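Local coordinates for beta-agarase (Persicobacter, PDB 6AII), which probably cleaves the beta-1,4 linkages of agarose as a calcium-binding GH16 family glycoside hydrolase, releasing neoagarobiose, at residues 189-199 with 262-270. Residues are numbered along the deposited sequence; the frame is centred on the assembly and turned at random.
Sequences DDYQPRDEEGV and FNVLDKYNY
Lys267 runs fully extended between two aromatic rings, CG over the face of Tyr268 and CE over that of Phe262, and delivers its ammonium to both the backbone and the carboxylate of Glu197. NZ lies 2.7 Å from Glu197 O, tilted out of the carbonyl plane, and forms a salt bridge of 3.1 Å with Glu197 OE1, met nearly along the C-O axis. The same OE1 accepts Tyr268 OH at 2.5 Å through its syn lone pair; the Glu197 chain, bent at CG (chi2 -80°), brings the carboxylate to this double grip. Lys267 CB also makes a CH-pi contact with the Tyr191 ring, 3.7 Å from its centroid. With CG anti to the backbone N (chi1 168°), Tyr191 reaches across to donate from OH to Val264 O at 2.6 Å. A leucine at Tyr191 would probably leave Val264 O without this donor and Lys267 CB without its aromatic face. Farther along, Val199 CG2 meets the edge of Phe262, 3.7 Å from CE1, and packs on Val264 CG1. The contact thus joins edge strand 189-191, paired with strand 173-181, and the loop following it to the loop between strands 255-259 and 280-287, bridging the two sheets of the beta-sandwich.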
loop_
_atom_site.group_PDB
_atom_site.type_symbol
_atom_site.label_atom_id
_atom_site.label_comp_id
_atom_site.label_asym_id
_atom_site.label_seq_id
_atom_site.Cartn_x
_atom_site.Cartn_y
_atom_site.Cartn_z
ATOM N N ASP A 189 17.396 3.178 -12.647
ATOM C CA ASP A 189 17.566 1.993 -11.902
ATOM C C ASP A 189 16.480 1.954 -10.809
ATOM O O ASP A 189 16.098 2.974 -10.274
ATOM C CB ASP A 189 18.942 1.951 -11.244
ATOM C CG ASP A 189 20.055 2.088 -12.272
ATOM O OD1 ASP A 189 20.031 1.305 -13.217
ATOM O OD2 ASP A 189 20.901 2.983 -12.107
ATOM N N ASP A 190 16.094 0.742 -10.471
ATOM C CA ASP A 190 15.142 0.514 -9.354
ATOM C C ASP A 190 15.609 -0.680 -8.525
ATOM O O ASP A 190 15.550 -1.844 -9.006
ATOM C CB ASP A 190 13.817 0.188 -9.993
ATOM C CG ASP A 190 12.718 -0.175 -9.013
ATOM O OD1 ASP A 190 13.012 -0.264 -7.817
ATOM O OD2 ASP A 190 11.605 -0.398 -9.507
ATOM N N TYR A 191 16.064 -0.468 -7.297
ATOM C CA TYR A 191 16.359 -1.544 -6.398
ATOM C C TYR A 191 15.162 -1.754 -5.454
ATOM O O TYR A 191 14.748 -0.812 -4.758
ATOM C CB TYR A 191 17.590 -1.300 -5.501
ATOM C CG TYR A 191 17.732 -2.285 -4.374
ATOM C CD1 TYR A 191 17.925 -3.629 -4.608
ATOM C CD2 TYR A 191 17.486 -1.904 -3.052
ATOM C CE1 TYR A 191 17.994 -4.559 -3.580
ATOM C CE2 TYR A 191 17.513 -2.826 -2.014
ATOM C CZ TYR A 191 17.732 -4.163 -2.275
ATOM O OH TYR A 191 17.724 -5.114 -1.311
ATOM N N GLN A 192 14.686 -2.994 -5.407
ATOM C CA GLN A 192 13.859 -3.413 -4.284
ATOM C C GLN A 192 14.313 -4.783 -3.850
ATOM O O GLN A 192 14.743 -5.586 -4.676
ATOM C CB GLN A 192 12.369 -3.446 -4.638
ATOM C CG GLN A 192 11.952 -4.610 -5.488
ATOM C CD GLN A 192 10.453 -4.782 -5.599
ATOM O OE1 GLN A 192 9.732 -4.813 -4.607
ATOM N NE2 GLN A 192 9.998 -4.868 -6.837
ATOM N N PRO A 193 14.185 -5.061 -2.572
ATOM C CA PRO A 193 14.441 -6.430 -2.127
ATOM C C PRO A 193 13.482 -7.382 -2.835
ATOM O O PRO A 193 12.328 -7.051 -3.069
ATOM C CB PRO A 193 14.164 -6.390 -0.625
ATOM C CG PRO A 193 13.222 -5.244 -0.492
ATOM C CD PRO A 193 13.757 -4.213 -1.454
ATOM N N ARG A 194 14.038 -8.513 -3.309
ATOM C CA ARG A 194 13.279 -9.548 -3.989
ATOM C C ARG A 194 14.203 -10.752 -4.149
ATOM O O ARG A 194 15.451 -10.645 -3.922
ATOM C CB ARG A 194 12.754 -9.085 -5.350
ATOM C CG ARG A 194 13.835 -8.553 -6.289
ATOM C CD ARG A 194 13.239 -7.681 -7.377
ATOM N NE ARG A 194 14.175 -7.137 -8.373
ATOM C CZ ARG A 194 14.262 -7.585 -9.618
ATOM N NH1 ARG A 194 13.543 -8.642 -9.965
ATOM N NH2 ARG A 194 14.975 -6.899 -10.526
ATOM N N ASP A 195 13.615 -11.847 -4.520
ATOM C CA ASP A 195 14.368 -13.129 -4.589
ATOM C C ASP A 195 15.608 -12.975 -5.487
ATOM O O ASP A 195 16.680 -13.472 -5.073
ATOM C CB ASP A 195 13.517 -14.306 -5.049
ATOM C CG ASP A 195 12.403 -14.715 -4.113
ATOM O OD1 ASP A 195 12.348 -14.160 -3.003
ATOM O OD2 ASP A 195 11.617 -15.591 -4.527
ATOM N N GLU A 196 15.442 -12.309 -6.620
ATOM C CA GLU A 196 16.477 -12.157 -7.652
ATOM C C GLU A 196 17.592 -11.257 -7.131
ATOM O O GLU A 196 18.708 -11.296 -7.678
ATOM C CB GLU A 196 15.910 -11.650 -8.977
ATOM C CG GLU A 196 14.915 -12.604 -9.609
ATOM C CD GLU A 196 13.515 -12.571 -8.999
ATOM O OE1 GLU A 196 13.213 -11.580 -8.259
ATOM O OE2 GLU A 196 12.740 -13.505 -9.271
ATOM N N GLU A 197 17.351 -10.479 -6.069
ATOM C CA GLU A 197 18.410 -9.678 -5.458
ATOM C C GLU A 197 18.968 -10.363 -4.203
ATOM O O GLU A 197 19.864 -9.813 -3.543
ATOM C CB GLU A 197 17.867 -8.297 -5.117
ATOM C CG GLU A 197 17.464 -7.450 -6.286
ATOM C CD GLU A 197 18.611 -6.739 -7.015
ATOM O OE1 GLU A 197 19.798 -7.100 -6.753
ATOM O OE2 GLU A 197 18.302 -5.798 -7.770
ATOM N N GLY A 198 18.478 -11.538 -3.848
ATOM C CA GLY A 198 18.946 -12.258 -2.705
ATOM C C GLY A 198 18.362 -11.805 -1.383
ATOM O O GLY A 198 18.955 -12.026 -0.336
ATOM N N VAL A 199 17.142 -11.239 -1.425
ATOM C CA VAL A 199 16.455 -10.874 -0.208
ATOM C C VAL A 199 15.048 -11.511 -0.249
ATOM O O VAL A 199 14.211 -11.057 -1.039
ATOM C CB VAL A 199 16.389 -9.340 -0.018
ATOM C CG1 VAL A 199 15.746 -8.993 1.312
ATOM C CG2 VAL A 199 17.747 -8.663 -0.133
ATOM N N PHE A 262 25.492 -7.524 1.527
ATOM C CA PHE A 262 25.246 -6.162 1.089
ATOM C C PHE A 262 24.165 -5.560 2.001
ATOM O O PHE A 262 23.514 -6.310 2.775
ATOM C CB PHE A 262 24.770 -6.151 -0.372
ATOM C CG PHE A 262 23.644 -7.124 -0.638
ATOM C CD1 PHE A 262 22.319 -6.747 -0.396
ATOM C CD2 PHE A 262 23.897 -8.419 -1.078
ATOM C CE1 PHE A 262 21.280 -7.642 -0.626
ATOM C CE2 PHE A 262 22.849 -9.314 -1.296
ATOM C CZ PHE A 262 21.549 -8.926 -1.056
ATOM N N ASN A 263 24.048 -4.262 1.963
ATOM C CA ASN A 263 22.989 -3.561 2.702
ATOM C C ASN A 263 21.654 -3.897 2.019
ATOM O O ASN A 263 21.518 -3.676 0.814
ATOM C CB ASN A 263 23.268 -2.067 2.730
ATOM C CG ASN A 263 22.234 -1.288 3.520
ATOM O OD1 ASN A 263 21.112 -1.129 3.042
ATOM N ND2 ASN A 263 22.609 -0.800 4.705
ATOM N N VAL A 264 20.665 -4.399 2.767
ATOM C CA VAL A 264 19.419 -4.861 2.080
ATOM C C VAL A 264 18.432 -3.727 1.867
ATOM O O VAL A 264 17.509 -3.951 1.060
ATOM C CB VAL A 264 18.763 -6.017 2.843
ATOM C CG1 VAL A 264 19.670 -7.208 2.937
ATOM C CG2 VAL A 264 18.230 -5.590 4.207
ATOM N N LEU A 265 18.648 -2.535 2.454
ATOM C CA LEU A 265 17.815 -1.367 2.145
ATOM C C LEU A 265 18.275 -0.632 0.892
ATOM O O LEU A 265 17.447 -0.141 0.163
ATOM C CB LEU A 265 17.725 -0.415 3.313
ATOM C CG LEU A 265 17.007 -1.159 4.433
ATOM C CD1 LEU A 265 17.960 -1.665 5.499
ATOM C CD2 LEU A 265 15.799 -0.460 4.940
ATOM N N ASP A 266 19.588 -0.652 0.659
ATOM C CA ASP A 266 20.178 0.113 -0.484
ATOM C C ASP A 266 21.371 -0.654 -1.041
ATOM O O ASP A 266 22.526 -0.329 -0.782
ATOM C CB ASP A 266 20.532 1.532 -0.046
ATOM C CG ASP A 266 21.120 2.381 -1.174
ATOM O OD1 ASP A 266 20.869 2.039 -2.362
ATOM O OD2 ASP A 266 21.772 3.394 -0.849
ATOM N N LYS A 267 21.080 -1.685 -1.783
ATOM C CA LYS A 267 22.062 -2.691 -2.127
ATOM C C LYS A 267 23.201 -2.095 -2.966
ATOM O O LYS A 267 24.349 -2.496 -2.769
ATOM C CB LYS A 267 21.379 -3.806 -2.909
ATOM C CG LYS A 267 22.312 -4.899 -3.388
ATOM C CD LYS A 267 21.579 -6.092 -3.972
ATOM C CE LYS A 267 22.539 -7.196 -4.380
ATOM N NZ LYS A 267 21.827 -8.416 -4.855
ATOM N N TYR A 268 22.849 -1.231 -3.873
ATOM C CA TYR A 268 23.819 -0.713 -4.887
ATOM C C TYR A 268 24.216 0.719 -4.518
ATOM O O TYR A 268 24.778 1.416 -5.366
ATOM C CB TYR A 268 23.200 -0.797 -6.276
ATOM C CG TYR A 268 22.882 -2.197 -6.679
ATOM C CD1 TYR A 268 23.873 -3.099 -7.005
ATOM C CD2 TYR A 268 21.561 -2.647 -6.659
ATOM C CE1 TYR A 268 23.571 -4.409 -7.314
ATOM C CE2 TYR A 268 21.248 -3.949 -6.982
ATOM C CZ TYR A 268 22.248 -4.833 -7.343
ATOM O OH TYR A 268 21.924 -6.106 -7.685
ATOM N N ASN A 269 23.903 1.147 -3.305
ATOM C CA ASN A 269 24.262 2.483 -2.771
ATOM C C ASN A 269 23.786 3.612 -3.681
ATOM O O ASN A 269 24.554 4.478 -4.121
ATOM C CB ASN A 269 25.764 2.638 -2.559
ATOM C CG ASN A 269 26.071 3.948 -1.864
ATOM O OD1 ASN A 269 25.153 4.657 -1.443
ATOM N ND2 ASN A 269 27.339 4.327 -1.833
ATOM N N TYR A 270 22.510 3.635 -3.938
ATOM C CA TYR A 270 21.911 4.716 -4.661
ATOM C C TYR A 270 21.601 5.926 -3.778
ATOM O O TYR A 270 21.122 6.945 -4.333
ATOM C CB TYR A 270 20.601 4.342 -5.324
ATOM C CG TYR A 270 20.667 3.217 -6.302
ATOM C CD1 TYR A 270 21.818 2.938 -7.038
ATOM C CD2 TYR A 270 19.527 2.494 -6.579
ATOM C CE1 TYR A 270 21.836 1.901 -7.954
ATOM C CE2 TYR A 270 19.543 1.451 -7.476
ATOM C CZ TYR A 270 20.695 1.151 -8.179
ATOM O OH TYR A 270 20.708 0.113 -9.086
HETATM O O HOH W 1 18.707 -2.005 -9.191
HETATM O O HOH W 2 21.530 -10.796 -6.918
#